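Local coordinates for D-alanyl-lipoteichoic acid synthetase (Streptococcus pneumoniae, PDB 3BMA), which takes part in D-alanyl-lipoteichoic acid biosynthesis as a D-alanyl-lipoteichoic acid synthetase of the DltD family, associated with the cell membrane, at the interface of chains A and B. Residues are numbered along the deposited sequence; one frame, centred on the assembly and turned at random. Chains: chain A/B, D-alanyl-lipoteichoic acid synthetase.

Contacts 1 and 2 are neighbouring parts of one two-fold symmetric interface between copies of the protein, their centres about 9 Å apart. Both draw on helix 174-194 of chain B and the start of helix 127-136 of chain A, and they share A:Gly127 and B:Phe194. Contact 1 combines paired amides with a packed phenylalanine, whereas contact 2 is carried by aromatic and aliphatic groups around the end of the chain B helix. Polar bonds could thus fix the register of the helices while apolar packing seats the end of the chain B helix against chain A. Symmetry repeats both contacts with the chains exchanged.

Contact 1: the interface of chains A and B. Residues chain A 127-128, 131, 159, 183, 186-187, 190; chain B 186-187, 190, 194.
Helix 174-194 of chain A meets the same helix of chain B, and the start of helix 127-136 and the loop at A:Met159 join them. A:Asn187 and B:Gln190 reach toward each other tip to tip, their amide planes only 18° apart. ND2 of A:Asn187 donates to OE1 of B:Gln190 at 2.7 Å, in the carbonyl plane and on a lone pair; NE2 of B:Gln190 returns a longer bond to A:Asn187 OD1 at 3.2 Å. Amides suit this place because each offers both donor and acceptor. A:Thr131 OG1 takes a second, nearly straight bond from A:Asn187 ND2 (2.9 Å) and itself donates to the carbonyl O of A:Gly127, which fixes the rotation of the asparagine amide. In the twin pair, B:Asn187 ND2 donates to A:Gln190 OE1 at 2.7 Å, but the return bond is weak and A:Gln190 OE1 also faces B:Asn187 OD1 at 3.2 Å, an unfavourable, less even pairing.

Beside the A:Asn187 amide lies the B:Phe186 ring. A:Leu183 lays CD2 over one face, offset toward the rim, 3.6 Å from B:Phe186 CG, while A:Met159 CE and A:Asn187 CG border the ring edge in plane. B:Gln190 OE1 comes to 3.4 Å from A:Gly127 CA, where a side chain would stand in the way, and the B:Phe194 ring lies with one face over the A:Gly127 nitrogen, near its centre. Together the paired amides and buried ring would set the register of the two helices and hold the copies together in this assembly.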
# COMPACT_ATOMS: atom_id res chain seq x y z
N GLY A 127 3.70 17.06 -13.60
CA GLY A 127 3.79 15.94 -12.66
C GLY A 127 3.95 14.57 -13.29
O GLY A 127 4.46 13.64 -12.66
N ASP A 128 3.50 14.45 -14.54
CA ASP A 128 3.68 13.21 -15.30
C ASP A 128 5.15 12.99 -15.63
O ASP A 128 5.61 11.85 -15.64
CB ASP A 128 2.81 13.22 -16.57
CG ASP A 128 2.90 11.92 -17.36
OD1 ASP A 128 3.03 10.83 -16.76
OD2 ASP A 128 2.85 12.00 -18.59
N THR A 131 6.99 11.82 -12.22
CA THR A 131 6.78 10.40 -11.91
C THR A 131 7.43 9.45 -12.92
O THR A 131 7.88 8.37 -12.54
CB THR A 131 5.29 10.06 -11.72
OG1 THR A 131 4.51 10.67 -12.76
CG2 THR A 131 4.79 10.53 -10.37
N MET A 159 6.98 15.20 -4.01
CA MET A 159 7.78 14.01 -3.70
C MET A 159 9.26 14.35 -3.44
O MET A 159 10.17 13.69 -3.95
CB MET A 159 7.62 12.92 -4.77
CG MET A 159 6.23 12.29 -4.78
SD MET A 159 5.91 11.34 -6.27
CE MET A 159 5.76 12.66 -7.46
N LEU A 183 2.04 5.38 -8.53
CA LEU A 183 1.65 6.74 -8.88
C LEU A 183 2.04 7.15 -10.30
O LEU A 183 1.36 7.98 -10.91
CB LEU A 183 2.20 7.74 -7.86
CG LEU A 183 1.72 7.63 -6.40
CD1 LEU A 183 2.54 8.54 -5.49
CD2 LEU A 183 0.22 7.92 -6.23
N PHE A 186 -0.55 5.53 -12.51
CA PHE A 186 -1.75 6.35 -12.41
C PHE A 186 -1.62 7.61 -13.25
O PHE A 186 -2.57 7.98 -13.95
CB PHE A 186 -2.08 6.70 -10.96
CG PHE A 186 -3.28 7.60 -10.82
CD1 PHE A 186 -4.51 7.22 -11.37
CD2 PHE A 186 -3.18 8.81 -10.16
CE1 PHE A 186 -5.62 8.05 -11.27
CE2 PHE A 186 -4.29 9.65 -10.05
CZ PHE A 186 -5.51 9.26 -10.60
N ASN A 187 -0.46 8.26 -13.17
CA ASN A 187 -0.18 9.45 -13.97
C ASN A 187 -0.14 9.22 -15.47
O ASN A 187 -0.54 10.10 -16.24
CB ASN A 187 1.12 10.12 -13.52
CG ASN A 187 0.89 11.31 -12.62
OD1 ASN A 187 -0.24 11.77 -12.45
ND2 ASN A 187 1.96 11.82 -12.05
N GLN A 190 -3.89 8.54 -16.48
CA GLN A 190 -4.59 9.81 -16.38
C GLN A 190 -4.28 10.68 -17.59
O GLN A 190 -5.19 11.18 -18.25
CB GLN A 190 -4.14 10.52 -15.11
CG GLN A 190 -5.18 11.38 -14.46
CD GLN A 190 -4.76 11.84 -13.08
OE1 GLN A 190 -5.59 12.03 -12.20
NE2 GLN A 190 -3.45 12.04 -12.89
N PHE B 186 -2.81 12.38 -3.80
CA PHE B 186 -1.72 12.58 -4.75
C PHE B 186 -2.09 13.64 -5.78
O PHE B 186 -1.30 14.53 -6.06
CB PHE B 186 -1.36 11.27 -5.44
CG PHE B 186 -0.37 11.42 -6.57
CD1 PHE B 186 0.97 11.71 -6.30
CD2 PHE B 186 -0.77 11.27 -7.90
CE1 PHE B 186 1.89 11.85 -7.34
CE2 PHE B 186 0.14 11.41 -8.94
CZ PHE B 186 1.47 11.70 -8.66
N ASN B 187 -3.29 13.52 -6.34
CA ASN B 187 -3.82 14.51 -7.28
C ASN B 187 -3.95 15.90 -6.68
O ASN B 187 -3.64 16.88 -7.35
CB ASN B 187 -5.17 14.06 -7.84
CG ASN B 187 -5.06 13.35 -9.17
OD1 ASN B 187 -3.97 13.22 -9.73
ND2 ASN B 187 -6.19 12.89 -9.69
N GLN B 190 -0.32 17.13 -6.24
CA GLN B 190 0.24 17.38 -7.56
C GLN B 190 -0.33 18.64 -8.20
O GLN B 190 0.42 19.48 -8.68
CB GLN B 190 -0.05 16.17 -8.45
CG GLN B 190 0.56 16.18 -9.82
CD GLN B 190 0.49 14.81 -10.46
OE1 GLN B 190 1.51 14.23 -10.82
NE2 GLN B 190 -0.72 14.28 -10.59
N PHE B 194 1.81 22.05 -9.27
CA PHE B 194 2.04 22.27 -10.70
C PHE B 194 1.10 23.28 -11.36
O PHE B 194 1.39 23.78 -12.45
CB PHE B 194 2.04 20.93 -11.46
CG PHE B 194 3.24 20.07 -11.17
CD1 PHE B 194 3.17 19.04 -10.24
CD2 PHE B 194 4.45 20.31 -11.83
CE1 PHE B 194 4.28 18.25 -9.95
CE2 PHE B 194 5.57 19.53 -11.55
CZ PHE B 194 5.49 18.50 -10.61

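Contact 2: the interface of chains A and B. Residues chain A 125-127, 130, 154; chain B 194, 197.
This is an apolar, largely aromatic interface, part of a two-fold symmetric junction that ties two copies of the protein together in the deposited assembly; whether it forms in the cell is not settled by the coordinates. B:Phe194, the last residue of helix 174-194, lays one face of its ring over the peptide where the loop of A:Phe125 and A:Asn126 runs into helix 127-136. No nitrogen or oxygen of one chain comes within bonding reach of the other, so shape and burial carry the contact.

The ring of B:Phe194 has CG anti to its own carbonyl carbon (chi1 -70°), which sends it away from its helix end toward chain A. One face lies almost parallel to the peptide that joins A:Asn126 to A:Gly127. The A:Asn126 carbonyl carbon sits toward the rim, 3.6 Å from CE2 of B:Phe194, and the A:Gly127 nitrogen lies over the centre. A flat aromatic ring suits this place because it can pack broadly against a flat peptide without needing a polar partner.

Two side chains border the same ring at its edge. A:Phe125 brings CD2 to within 3.6 Å of B:Phe194 CE2, the two rings inclined at about 45°. A:Leu130 adds the tip of one branch, CD1, 3.7 Å from B:Phe194 CZ; a branched aliphatic chain packs well against a ring edge. These neighbours limit how far the ring can shift within its plane.

A smaller aromatic pair lies alongside. B:Phe197, in the loop that follows the helix, meets A:Phe154, also in a loop, with the ring planes about 32° apart. They overlap only at their margins: CE2 of A:Phe154 stands above the rim of the B:Phe197 ring, 3.7 Å from its CZ.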
# COMPACT_ATOMS: atom_id res chain seq x y z
N PHE A 125 7.46 21.51 -17.49
CA PHE A 125 7.60 20.38 -16.58
C PHE A 125 6.29 20.15 -15.83
O PHE A 125 5.84 21.03 -15.08
CB PHE A 125 8.76 20.64 -15.61
CG PHE A 125 9.09 19.47 -14.71
CD1 PHE A 125 9.81 18.39 -15.19
CD2 PHE A 125 8.70 19.47 -13.38
CE1 PHE A 125 10.12 17.31 -14.37
CE2 PHE A 125 9.01 18.40 -12.54
CZ PHE A 125 9.72 17.32 -13.04
N ASN A 126 5.66 19.00 -16.06
CA ASN A 126 4.46 18.62 -15.31
C ASN A 126 4.74 17.48 -14.34
O ASN A 126 5.86 16.98 -14.27
CB ASN A 126 3.29 18.31 -16.26
CG ASN A 126 3.54 17.11 -17.17
OD1 ASN A 126 4.50 16.36 -17.00
ND2 ASN A 126 2.66 16.92 -18.14
N GLY A 127 3.70 17.06 -13.60
CA GLY A 127 3.79 15.94 -12.66
C GLY A 127 3.95 14.57 -13.29
O GLY A 127 4.46 13.64 -12.66
N LEU A 130 7.65 14.19 -13.69
CA LEU A 130 8.25 13.89 -12.39
C LEU A 130 8.19 12.39 -12.12
O LEU A 130 9.21 11.78 -11.84
CB LEU A 130 7.51 14.65 -11.28
CG LEU A 130 8.26 15.24 -10.08
CD1 LEU A 130 7.25 15.68 -9.04
CD2 LEU A 130 9.29 14.31 -9.44
N PHE A 154 13.08 23.54 -8.15
CA PHE A 154 11.98 23.53 -7.19
C PHE A 154 12.49 23.03 -5.84
O PHE A 154 12.46 21.82 -5.59
CB PHE A 154 10.86 22.60 -7.64
CG PHE A 154 10.37 22.83 -9.05
CD1 PHE A 154 10.51 21.82 -10.00
CD2 PHE A 154 9.73 24.01 -9.41
CE1 PHE A 154 10.04 22.00 -11.30
CE2 PHE A 154 9.26 24.20 -10.71
CZ PHE A 154 9.41 23.19 -11.65
N PHE B 194 1.81 22.05 -9.27
CA PHE B 194 2.04 22.27 -10.70
C PHE B 194 1.10 23.28 -11.36
O PHE B 194 1.39 23.78 -12.45
CB PHE B 194 2.04 20.93 -11.46
CG PHE B 194 3.24 20.07 -11.17
CD1 PHE B 194 3.17 19.04 -10.24
CD2 PHE B 194 4.45 20.31 -11.83
CE1 PHE B 194 4.28 18.25 -9.95
CE2 PHE B 194 5.57 19.53 -11.55
CZ PHE B 194 5.49 18.50 -10.61
N PHE B 197 2.18 27.51 -12.14
CA PHE B 197 3.18 27.91 -13.13
C PHE B 197 2.56 28.21 -14.50
O PHE B 197 3.28 28.60 -15.43
CB PHE B 197 4.26 26.82 -13.26
CG PHE B 197 4.90 26.43 -11.96
CD1 PHE B 197 5.50 27.38 -11.14
CD2 PHE B 197 4.93 25.10 -11.56
CE1 PHE B 197 6.10 27.02 -9.93
CE2 PHE B 197 5.53 24.72 -10.36
CZ PHE B 197 6.12 25.68 -9.55